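Side-chain contacts in endo-b-1,4-glucanase (Nasutitermes takasagoensis, PDB 1KS8), which probably hydrolyses internal beta-1,4-glucosidic linkages in cellulose, lichenin and cereal beta-D-glucans, as a family 9 glycoside hydrolase with an (alpha/alpha)6 fold: residues A[18-22]-A[23-27]; A[209-212]-A[213-217]; A[266-270]-A[271-275]; A[279-282]-A[283-287]. All coordinates share one frame; numbering follows the deposited sequence.

Contact 1 of 4, residues A[18-22]-A[23-27]; sequences AQRSG and RLPAD
In the loop that leaves helix 5-18 of the (alpha/alpha)6 fold, the chain turns at Gly22 and brings Leu24 and Pro25 against Arg20, with Asp27 linked to it through a water. The turn depends on a positive phi at Gly22 (phi 94°, psi -157°), a backbone shape readily adopted by glycine and by few other residues. No direct hydrogen bond joins the two arms; they meet through carbon contacts and one water. Near the turn, CD2 of Leu24 lies 3.6 Å from CB of Arg20, an apolar touch at the root of the arginine side chain. Farther out, the arginine reaches the proline. Arg20 has CG beside its own backbone N (chi1 -69°) and its chain fully extended to NE; its side chain and that of Pro25 cross at about a right angle, and NH1 comes within 3.5 Å of Pro25 CG, which meets the guanidinium obliquely. The same NH1 donates to a water at 2.9 Å, which sits in the guanidinium plane at its edge. That water in turn donates to OD1 of Asp27, 3.1 Å away. Arg20 NH1 and Asp27 OD1 are themselves 5.3 Å apart, so the opposite charges, if Asp27 keeps its charge at the crystal pH of 2.5, would act through the water and not as a salt bridge. Around the loop, Arg33 bonds to the carbonyls of Ala18 and Arg20, while Asp35 accepts from Leu24 N. Helix 89-106 lies against the outer end: its Trp98 forms a cation-pi contact with Arg20 and touches Pro25, and its Lys94 meets the side chain of Asp27.

Contact 2 of 4, residues A[209-212]-A[213-217]; sequences ADYR and DELVW
The carbonyl of Tyr211 accepts from Glu214 N at 3.0 Å in the first turn of helix 212-226, although the donor stands well above the carbonyl plane, and a weak bond from Leu215 N to Arg212 O (3.2 Å) follows it. This N-terminal turn belongs to the calcium site of the enzyme: Asp210, Asp213 and Glu214 bind the ion, with Asp254, in a structure of this protein, whereas no calcium is bound in this model. Asp213 CG lies between its backbone N and carbonyl carbon (chi1 62°), which folds the carboxylate back over the turn toward Asp210, while OD2 accepts from Lys256 N. Glu214 leads away from the turn and its OE2 makes a salt bridge with Lys256. On another side, CD1 of Leu215 meets the edge of the Tyr211 ring, 4.2 Å from CE1, and Arg212 NH1 lies over one ring face near its rim. Asp210 OD2 caps the helix and also pairs with the arginine: Arg212 N reaches it at 3.2 Å and Arg212 NH1 at 2.9 Å, the two donors coming from opposite faces of the carboxylate plane.

Contact 3 of 4, residues A[266-270]-A[271-275]; sequences KLTNK and QAYKD
The Tyr273 ring receives Thr268 OG1 at its edge, close to the ring plane and 3.3 Å from CE2, while Lys270 CB approaches obliquely, 3.8 Å from CD2. Outside the turn, Tyr239 meets the same ring edge-to-face. Lys270 and Tyr273 run side by side in the same direction, and both end on one oxygen: Glu236 OE2 of helix 229-241 takes a salt bridge from the lysine NZ and is hydrogen-bonded to the tyrosine hydroxyl. These residues form the link between helix 257-268 and helix 271-286, a tight helix-to-helix connection in the (alpha/alpha)6 fold. The first helix ends at Thr268, and Asn269 leaves it with a positive phi of 67°. Lys270 then occupies the N-cap position of the second. An ST turn bridges the break: Thr268 OG1 accepts from Lys270 N at 3.2 Å in a fairly straight bond (162°), and the same hydroxyl is hydrogen-bonded to Leu264 O one turn back. For this, OG1 is tucked between its own backbone N and carbonyl carbon (chi1 67°), which also carries it to the tyrosine edge. At the start of the new helix the bond from Tyr273 N to Lys270 O is weak, at 3.5 Å. On the outer side Lys274 stretches back across the link, its CG 3.5 Å from Lys270 O and its NZ making a weak bond to Asn269 O. The chemistry implies a division of labour: a weak backbone bond and a weak bond from Lys274 span the exposed link, whereas one threonine hydroxyl and one shared carboxylate provide its firmer polar ties.

Contact 4 of 4, residues A[279-282]-A[283-287]; sequences SYVN and YLINN
Tyr280 and Leu284 make an i to i+4 contact one turn apart near the C-terminal end of helix 271-286, one of the helices of the (alpha/alpha)6 fold. It is a CH-pi contact: Leu284 CG sits over one face of the tyrosine ring, 4.1 Å from the centroid and 19° off the ring normal, displaced toward the rim. CD1 of the leucine extends the touch to the phenol end, 3.5 Å from CE2. The tyrosine presents this face because its CG is anti to the backbone N (chi1 175°), which leans the ring toward the next turn. A second i to i+4 pair lies nearby. Val281 and Ile285 point the same way, side by side, with Val281 CG1 3.9 Å from Ile285 CD1. Helix 303-319 packs on these residues, its Met314 touching Val281, Leu284 and Ile285, while Tyr327 and Phe330 of helix 324-341 meet Ile285. Regular backbone bonds hold the spacing, from Leu284 N to Tyr280 O at 3.0 Å and from Asn286 N to Asn282 O at 2.8 Å. Beyond the last turn, Lys290 NZ is hydrogen-bonded to the carbonyls of Leu284 and Ile285, and its charge would favour the C-terminal end of the helix. Between the two aliphatic partners the backbone bond is almost straight: Ile285 N gives to Val281 O at 3.0 Å with an angle of 171°, nearly along the C=O axis.

The contacts follow one another along the chain without interleaving. Contact 1 stands apart, in the loop after helix 5-18, on the opposite side of the chain's centre from the other three; its centre is about 31 Å from that of contact 2 and about 40 Å from those of contacts 3 and 4. Contact 2 starts helix 212-226 and contact 3 joins helices 257-268 and 271-286; their centres lie about 19 Å apart and their nearest atoms about 7 Å. Contact 4 uses the far end of helix 271-286, about 18 Å between centres from contact 3. Together they sample a loop, a helix start, a helix link and a helix end of one (alpha/alpha)6 domain, with contact 2 supplying calcium-site residues.

Contact 1 of 4, residues A[18-22]-A[23-27]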
loop_
_atom_site.group_PDB
_atom_site.type_symbol
_atom_site.label_atom_id
_atom_site.label_comp_id
_atom_site.label_asym_id
_atom_site.label_seq_id
_atom_site.Cartn_x
_atom_site.Cartn_y
_atom_site.Cartn_z
ATOM N N ALA A 18 -9.503 -5.986 -7.980
ATOM C CA ALA A 18 -9.118 -5.792 -9.377
ATOM C C ALA A 18 -7.615 -5.947 -9.597
ATOM O O ALA A 18 -7.168 -6.132 -10.731
ATOM C CB ALA A 18 -9.570 -4.410 -9.859
ATOM N N GLN A 19 -6.844 -5.867 -8.514
ATOM C CA GLN A 19 -5.387 -5.986 -8.579
ATOM C C GLN A 19 -4.886 -7.393 -8.273
ATOM O O GLN A 19 -3.684 -7.652 -8.313
ATOM C CB GLN A 19 -4.736 -5.016 -7.590
ATOM C CG GLN A 19 -4.957 -3.546 -7.896
ATOM C CD GLN A 19 -4.393 -3.147 -9.243
ATOM O OE1 GLN A 19 -5.121 -3.050 -10.230
ATOM N NE2 GLN A 19 -3.083 -2.925 -9.297
ATOM N N ARG A 20 -5.799 -8.306 -7.965
ATOM C CA ARG A 20 -5.401 -9.666 -7.633
ATOM C C ARG A 20 -4.769 -10.449 -8.774
ATOM O O ARG A 20 -5.267 -10.457 -9.902
ATOM C CB ARG A 20 -6.602 -10.453 -7.109
ATOM C CG ARG A 20 -7.103 -9.998 -5.762
ATOM C CD ARG A 20 -8.387 -10.712 -5.406
ATOM N NE ARG A 20 -8.825 -10.379 -4.056
ATOM C CZ ARG A 20 -9.919 -10.871 -3.483
ATOM N NH1 ARG A 20 -10.693 -11.717 -4.148
ATOM N NH2 ARG A 20 -10.229 -10.523 -2.243
ATOM N N SER A 21 -3.661 -11.108 -8.458
ATOM C CA SER A 21 -2.952 -11.951 -9.408
ATOM C C SER A 21 -3.197 -13.398 -8.974
ATOM O O SER A 21 -3.501 -13.657 -7.805
ATOM C CB SER A 21 -1.450 -11.643 -9.371
ATOM O OG SER A 21 -0.737 -12.481 -10.268
ATOM N N GLY A 22 -3.086 -14.333 -9.914
ATOM C CA GLY A 22 -3.276 -15.738 -9.592
ATOM C C GLY A 22 -4.676 -16.270 -9.826
ATOM O O GLY A 22 -5.435 -15.727 -10.627
ATOM N N ARG A 23 -5.013 -17.349 -9.128
ATOM C CA ARG A 23 -6.331 -17.965 -9.245
ATOM C C ARG A 23 -7.315 -17.207 -8.360
ATOM O O ARG A 23 -7.138 -17.127 -7.144
ATOM C CB ARG A 23 -6.261 -19.434 -8.819
ATOM C CG ARG A 23 -7.537 -20.211 -9.090
ATOM C CD ARG A 23 -7.393 -21.699 -8.781
ATOM N NE ARG A 23 -6.411 -22.360 -9.639
ATOM C CZ ARG A 23 -5.102 -22.389 -9.404
ATOM N NH1 ARG A 23 -4.603 -21.797 -8.327
ATOM N NH2 ARG A 23 -4.290 -23.010 -10.250
ATOM N N LEU A 24 -8.350 -16.649 -8.977
ATOM C CA LEU A 24 -9.346 -15.880 -8.244
ATOM C C LEU A 24 -10.389 -16.777 -7.587
ATOM O O LEU A 24 -10.776 -17.808 -8.141
ATOM C CB LEU A 24 -10.014 -14.876 -9.184
ATOM C CG LEU A 24 -9.008 -13.986 -9.925
ATOM C CD1 LEU A 24 -9.750 -13.044 -10.856
ATOM C CD2 LEU A 24 -8.164 -13.203 -8.923
ATOM N N PRO A 25 -10.860 -16.391 -6.392
ATOM C CA PRO A 25 -11.859 -17.166 -5.655
ATOM C C PRO A 25 -13.244 -17.154 -6.286
ATOM O O PRO A 25 -13.588 -16.255 -7.055
ATOM C CB PRO A 25 -11.842 -16.515 -4.277
ATOM C CG PRO A 25 -11.598 -15.084 -4.607
ATOM C CD PRO A 25 -10.495 -15.172 -5.646
ATOM N N ALA A 26 -14.038 -18.162 -5.945
ATOM C CA ALA A 26 -15.390 -18.278 -6.471
ATOM C C ALA A 26 -16.250 -17.079 -6.089
ATOM O O ALA A 26 -17.159 -16.705 -6.829
ATOM C CB ALA A 26 -16.037 -19.565 -5.964
ATOM N N ASP A 27 -15.963 -16.470 -4.942
ATOM C CA ASP A 27 -16.748 -15.324 -4.496
ATOM C C ASP A 27 -16.186 -13.969 -4.918
ATOM O O ASP A 27 -16.538 -12.941 -4.343
ATOM C CB ASP A 27 -16.935 -15.361 -2.975
ATOM C CG ASP A 27 -15.634 -15.195 -2.212
ATOM O OD1 ASP A 27 -14.574 -15.012 -2.846
ATOM O OD2 ASP A 27 -15.679 -15.244 -0.965
HETATM O O HOH W 1 -12.765 -12.527 -2.334
#

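Contact 2 of 4, residues A[209-212]-A[213-217]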
loop_
_atom_site.group_PDB
_atom_site.type_symbol
_atom_site.label_atom_id
_atom_site.label_comp_id
_atom_site.label_asym_id
_atom_site.label_seq_id
_atom_site.Cartn_x
_atom_site.Cartn_y
_atom_site.Cartn_z
ATOM N N ALA A 209 15.734 3.552 -0.610
ATOM C CA ALA A 209 16.139 4.878 -0.165
ATOM C C ALA A 209 17.160 4.610 0.938
ATOM O O ALA A 209 18.346 4.422 0.668
ATOM C CB ALA A 209 14.941 5.640 0.388
ATOM N N ASP A 210 16.691 4.583 2.179
ATOM C CA ASP A 210 17.547 4.298 3.323
ATOM C C ASP A 210 16.812 3.218 4.108
ATOM O O ASP A 210 15.871 3.505 4.847
ATOM C CB ASP A 210 17.744 5.554 4.174
ATOM C CG ASP A 210 18.783 5.362 5.264
ATOM O OD1 ASP A 210 19.375 6.372 5.703
ATOM O OD2 ASP A 210 19.000 4.208 5.691
ATOM N N TYR A 211 17.247 1.975 3.928
ATOM C CA TYR A 211 16.615 0.824 4.565
ATOM C C TYR A 211 16.532 0.834 6.085
ATOM O O TYR A 211 15.765 0.070 6.669
ATOM C CB TYR A 211 17.313 -0.466 4.113
ATOM C CG TYR A 211 18.723 -0.649 4.643
ATOM C CD1 TYR A 211 18.954 -0.953 5.987
ATOM C CD2 TYR A 211 19.825 -0.524 3.800
ATOM C CE1 TYR A 211 20.248 -1.126 6.476
ATOM C CE2 TYR A 211 21.122 -0.696 4.277
ATOM C CZ TYR A 211 21.325 -0.997 5.615
ATOM O OH TYR A 211 22.606 -1.173 6.089
ATOM N N ARG A 212 17.309 1.694 6.729
ATOM C CA ARG A 212 17.329 1.743 8.186
ATOM C C ARG A 212 15.987 1.968 8.884
ATOM O O ARG A 212 15.743 1.393 9.946
ATOM C CB ARG A 212 18.361 2.777 8.639
ATOM C CG ARG A 212 19.771 2.387 8.218
ATOM C CD ARG A 212 20.799 3.467 8.508
ATOM N NE ARG A 212 22.131 3.056 8.067
ATOM C CZ ARG A 212 22.458 2.799 6.802
ATOM N NH1 ARG A 212 21.550 2.915 5.843
ATOM N NH2 ARG A 212 23.691 2.418 6.497
ATOM N N ASP A 213 15.108 2.778 8.304
ATOM C CA ASP A 213 13.814 3.009 8.942
ATOM C C ASP A 213 12.965 1.737 8.947
ATOM O O ASP A 213 12.123 1.547 9.826
ATOM C CB ASP A 213 13.062 4.158 8.252
ATOM C CG ASP A 213 12.754 3.872 6.799
ATOM O OD1 ASP A 213 13.660 3.421 6.075
ATOM O OD2 ASP A 213 11.603 4.117 6.375
ATOM N N GLU A 214 13.203 0.860 7.975
ATOM C CA GLU A 214 12.469 -0.399 7.879
ATOM C C GLU A 214 12.780 -1.338 9.039
ATOM O O GLU A 214 11.912 -2.078 9.501
ATOM C CB GLU A 214 12.793 -1.110 6.563
ATOM C CG GLU A 214 12.203 -0.452 5.332
ATOM C CD GLU A 214 10.698 -0.346 5.407
ATOM O OE1 GLU A 214 10.060 -1.315 5.871
ATOM O OE2 GLU A 214 10.153 0.701 4.997
ATOM N N LEU A 215 14.026 -1.323 9.499
ATOM C CA LEU A 215 14.422 -2.178 10.611
ATOM C C LEU A 215 13.685 -1.759 11.883
ATOM O O LEU A 215 13.240 -2.600 12.663
ATOM C CB LEU A 215 15.938 -2.106 10.822
ATOM C CG LEU A 215 16.777 -2.728 9.700
ATOM C CD1 LEU A 215 18.257 -2.485 9.962
ATOM C CD2 LEU A 215 16.486 -4.220 9.612
ATOM N N VAL A 216 13.548 -0.452 12.081
ATOM C CA VAL A 216 12.853 0.071 13.254
ATOM C C VAL A 216 11.357 -0.226 13.137
ATOM O O VAL A 216 10.713 -0.633 14.102
ATOM C CB VAL A 216 13.049 1.601 13.381
ATOM C CG1 VAL A 216 12.361 2.108 14.635
ATOM C CG2 VAL A 216 14.537 1.939 13.413
ATOM N N TRP A 217 10.819 -0.015 11.939
ATOM C CA TRP A 217 9.409 -0.250 11.638
ATOM C C TRP A 217 9.058 -1.715 11.909
ATOM O O TRP A 217 8.080 -2.013 12.599
ATOM C CB TRP A 217 9.173 0.118 10.166
ATOM C CG TRP A 217 7.793 -0.085 9.579
ATOM C CD1 TRP A 217 7.484 -0.867 8.498
ATOM C CD2 TRP A 217 6.587 0.624 9.913
ATOM N NE1 TRP A 217 6.173 -0.682 8.133
ATOM C CE2 TRP A 217 5.597 0.227 8.981
ATOM C CE3 TRP A 217 6.246 1.558 10.902
ATOM C CZ2 TRP A 217 4.293 0.734 9.008
ATOM C CZ3 TRP A 217 4.944 2.063 10.928
ATOM C CH2 TRP A 217 3.986 1.649 9.986
#

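Contact 3 of 4, residues A[266-270]-A[271-275]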
loop_
_atom_site.group_PDB
_atom_site.type_symbol
_atom_site.label_atom_id
_atom_site.label_comp_id
_atom_site.label_asym_id
_atom_site.label_seq_id
_atom_site.Cartn_x
_atom_site.Cartn_y
_atom_site.Cartn_z
ATOM N N LYS A 266 2.526 5.242 20.381
ATOM C CA LYS A 266 1.436 4.443 20.928
ATOM C C LYS A 266 1.940 3.272 21.766
ATOM O O LYS A 266 1.387 2.970 22.824
ATOM C CB LYS A 266 0.553 3.908 19.799
ATOM C CG LYS A 266 -0.647 3.103 20.280
ATOM C CD LYS A 266 -1.514 2.649 19.115
ATOM C CE LYS A 266 -2.805 2.008 19.600
ATOM N NZ LYS A 266 -2.556 0.821 20.460
ATOM N N LEU A 267 2.996 2.618 21.293
ATOM C CA LEU A 267 3.564 1.462 21.981
ATOM C C LEU A 267 4.338 1.772 23.259
ATOM O O LEU A 267 4.391 0.943 24.170
ATOM C CB LEU A 267 4.479 0.689 21.026
ATOM C CG LEU A 267 3.833 0.099 19.770
ATOM C CD1 LEU A 267 4.906 -0.542 18.905
ATOM C CD2 LEU A 267 2.783 -0.927 20.161
ATOM N N THR A 268 4.937 2.957 23.329
ATOM C CA THR A 268 5.729 3.340 24.496
ATOM C C THR A 268 5.115 4.461 25.329
ATOM O O THR A 268 5.459 4.623 26.501
ATOM C CB THR A 268 7.134 3.796 24.078
ATOM O OG1 THR A 268 7.036 5.023 23.343
ATOM C CG2 THR A 268 7.801 2.735 23.204
ATOM N N ASN A 269 4.222 5.234 24.719
ATOM C CA ASN A 269 3.566 6.358 25.389
ATOM C C ASN A 269 4.580 7.459 25.699
ATOM O O ASN A 269 4.285 8.385 26.456
ATOM C CB ASN A 269 2.900 5.897 26.692
ATOM C CG ASN A 269 1.847 6.877 27.192
ATOM O OD1 ASN A 269 1.550 6.928 28.387
ATOM N ND2 ASN A 269 1.266 7.642 26.278
ATOM N N LYS A 270 5.771 7.364 25.114
ATOM C CA LYS A 270 6.811 8.359 25.353
ATOM C C LYS A 270 6.516 9.683 24.655
ATOM O O LYS A 270 6.156 9.714 23.476
ATOM C CB LYS A 270 8.174 7.832 24.905
ATOM C CG LYS A 270 8.716 6.710 25.772
ATOM C CD LYS A 270 10.112 6.307 25.334
ATOM C CE LYS A 270 10.662 5.188 26.198
ATOM N NZ LYS A 270 12.058 4.847 25.807
ATOM N N GLN A 271 6.688 10.776 25.392
ATOM C CA GLN A 271 6.423 12.111 24.869
ATOM C C GLN A 271 7.295 12.513 23.681
ATOM O O GLN A 271 6.827 13.207 22.777
ATOM C CB GLN A 271 6.580 13.152 25.985
ATOM C CG GLN A 271 6.262 14.573 25.539
ATOM C CD GLN A 271 4.804 14.753 25.154
ATOM O OE1 GLN A 271 4.488 15.395 24.150
ATOM N NE2 GLN A 271 3.908 14.195 25.956
ATOM N N ALA A 272 8.553 12.081 23.675
ATOM C CA ALA A 272 9.475 12.430 22.595
ATOM C C ALA A 272 8.925 12.101 21.208
ATOM O O ALA A 272 9.023 12.911 20.288
ATOM C CB ALA A 272 10.815 11.730 22.805
ATOM N N TYR A 273 8.358 10.909 21.057
ATOM C CA TYR A 273 7.800 10.509 19.770
ATOM C C TYR A 273 6.601 11.386 19.422
ATOM O O TYR A 273 6.426 11.787 18.272
ATOM C CB TYR A 273 7.367 9.043 19.805
ATOM C CG TYR A 273 8.489 8.069 20.093
ATOM C CD1 TYR A 273 9.617 8.007 19.275
ATOM C CD2 TYR A 273 8.416 7.201 21.182
ATOM C CE1 TYR A 273 10.646 7.100 19.534
ATOM C CE2 TYR A 273 9.435 6.294 21.449
ATOM C CZ TYR A 273 10.545 6.248 20.623
ATOM O OH TYR A 273 11.550 5.345 20.883
ATOM N N LYS A 274 5.780 11.683 20.427
ATOM C CA LYS A 274 4.599 12.511 20.226
ATOM C C LYS A 274 4.983 13.916 19.781
ATOM O O LYS A 274 4.272 14.530 18.986
ATOM C CB LYS A 274 3.767 12.570 21.510
ATOM C CG LYS A 274 3.329 11.203 22.009
ATOM C CD LYS A 274 2.562 11.300 23.316
ATOM C CE LYS A 274 2.312 9.921 23.902
ATOM N NZ LYS A 274 1.560 10.007 25.181
ATOM N N ASP A 275 6.106 14.424 20.288
ATOM C CA ASP A 275 6.572 15.755 19.908
ATOM C C ASP A 275 6.894 15.778 18.415
ATOM O O ASP A 275 6.507 16.700 17.698
ATOM C CB ASP A 275 7.837 16.153 20.683
ATOM C CG ASP A 275 7.594 16.337 22.170
ATOM O OD1 ASP A 275 6.506 16.811 22.553
ATOM O OD2 ASP A 275 8.511 16.024 22.960
#

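Contact 4 of 4, residues A[279-282]-A[283-287]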
loop_
_atom_site.group_PDB
_atom_site.type_symbol
_atom_site.label_atom_id
_atom_site.label_comp_id
_atom_site.label_asym_id
_atom_site.label_seq_id
_atom_site.Cartn_x
_atom_site.Cartn_y
_atom_site.Cartn_z
ATOM N N SER A 279 4.912 18.014 15.554
ATOM C CA SER A 279 5.691 18.960 14.770
ATOM C C SER A 279 5.453 18.753 13.279
ATOM O O SER A 279 5.277 19.715 12.529
ATOM C CB SER A 279 7.178 18.802 15.081
ATOM O OG SER A 279 7.950 19.728 14.338
ATOM N N TYR A 280 5.444 17.493 12.855
ATOM C CA TYR A 280 5.232 17.167 11.449
ATOM C C TYR A 280 3.820 17.517 10.989
ATOM O O TYR A 280 3.639 18.165 9.957
ATOM C CB TYR A 280 5.493 15.678 11.207
ATOM C CG TYR A 280 5.188 15.233 9.793
ATOM C CD1 TYR A 280 5.902 15.746 8.710
ATOM C CD2 TYR A 280 4.174 14.311 9.538
ATOM C CE1 TYR A 280 5.610 15.351 7.401
ATOM C CE2 TYR A 280 3.874 13.910 8.234
ATOM C CZ TYR A 280 4.595 14.436 7.175
ATOM O OH TYR A 280 4.292 14.057 5.885
ATOM N N VAL A 281 2.820 17.083 11.748
ATOM C CA VAL A 281 1.439 17.364 11.382
ATOM C C VAL A 281 1.160 18.862 11.353
ATOM O O VAL A 281 0.539 19.360 10.414
ATOM C CB VAL A 281 0.451 16.674 12.348
ATOM C CG1 VAL A 281 -0.976 17.091 12.015
ATOM C CG2 VAL A 281 0.587 15.157 12.231
ATOM N N ASN A 282 1.620 19.582 12.373
ATOM C CA ASN A 282 1.406 21.025 12.427
ATOM C C ASN A 282 2.024 21.681 11.202
ATOM O O ASN A 282 1.452 22.607 10.629
ATOM C CB ASN A 282 2.016 21.610 13.705
ATOM C CG ASN A 282 1.237 21.228 14.953
ATOM O OD1 ASN A 282 1.698 21.447 16.077
ATOM N ND2 ASN A 282 0.050 20.662 14.765
ATOM N N TYR A 283 3.195 21.195 10.801
ATOM C CA TYR A 283 3.874 21.725 9.628
ATOM C C TYR A 283 3.027 21.527 8.375
ATOM O O TYR A 283 2.878 22.439 7.563
ATOM C CB TYR A 283 5.225 21.038 9.424
ATOM C CG TYR A 283 5.829 21.364 8.081
ATOM C CD1 TYR A 283 6.327 22.638 7.813
ATOM C CD2 TYR A 283 5.826 20.426 7.049
ATOM C CE1 TYR A 283 6.800 22.974 6.551
ATOM C CE2 TYR A 283 6.297 20.752 5.781
ATOM C CZ TYR A 283 6.779 22.027 5.539
ATOM O OH TYR A 283 7.218 22.365 4.281
ATOM N N LEU A 284 2.483 20.325 8.210
ATOM C CA LEU A 284 1.654 20.037 7.046
ATOM C C LEU A 284 0.440 20.955 6.991
ATOM O O LEU A 284 0.139 21.537 5.951
ATOM C CB LEU A 284 1.179 18.581 7.069
ATOM C CG LEU A 284 2.223 17.482 6.864
ATOM C CD1 LEU A 284 1.536 16.127 6.962
ATOM C CD2 LEU A 284 2.902 17.644 5.503
ATOM N N ILE A 285 -0.255 21.077 8.115
ATOM C CA ILE A 285 -1.448 21.909 8.191
ATOM C C ILE A 285 -1.171 23.394 7.988
ATOM O O ILE A 285 -1.857 24.067 7.215
ATOM C CB ILE A 285 -2.157 21.724 9.554
ATOM C CG1 ILE A 285 -2.648 20.281 9.683
ATOM C CG2 ILE A 285 -3.312 22.712 9.690
ATOM C CD1 ILE A 285 -3.345 19.969 10.990
ATOM N N ASN A 286 -0.146 23.893 8.666
ATOM C CA ASN A 286 0.194 25.308 8.610
ATOM C C ASN A 286 1.096 25.786 7.480
ATOM O O ASN A 286 0.913 26.898 6.981
ATOM C CB ASN A 286 0.840 25.729 9.939
ATOM C CG ASN A 286 -0.098 25.591 11.121
ATOM O OD1 ASN A 286 0.345 25.410 12.258
ATOM N ND2 ASN A 286 -1.395 25.693 10.867
ATOM N N ASN A 287 2.055 24.964 7.059
ATOM C CA ASN A 287 3.001 25.421 6.047
ATOM C C ASN A 287 3.224 24.661 4.742
ATOM O O ASN A 287 3.579 25.276 3.736
ATOM C CB ASN A 287 4.355 25.639 6.725
ATOM C CG ASN A 287 4.265 26.594 7.905
ATOM O OD1 ASN A 287 4.489 26.208 9.053
ATOM N ND2 ASN A 287 3.926 27.843 7.625
#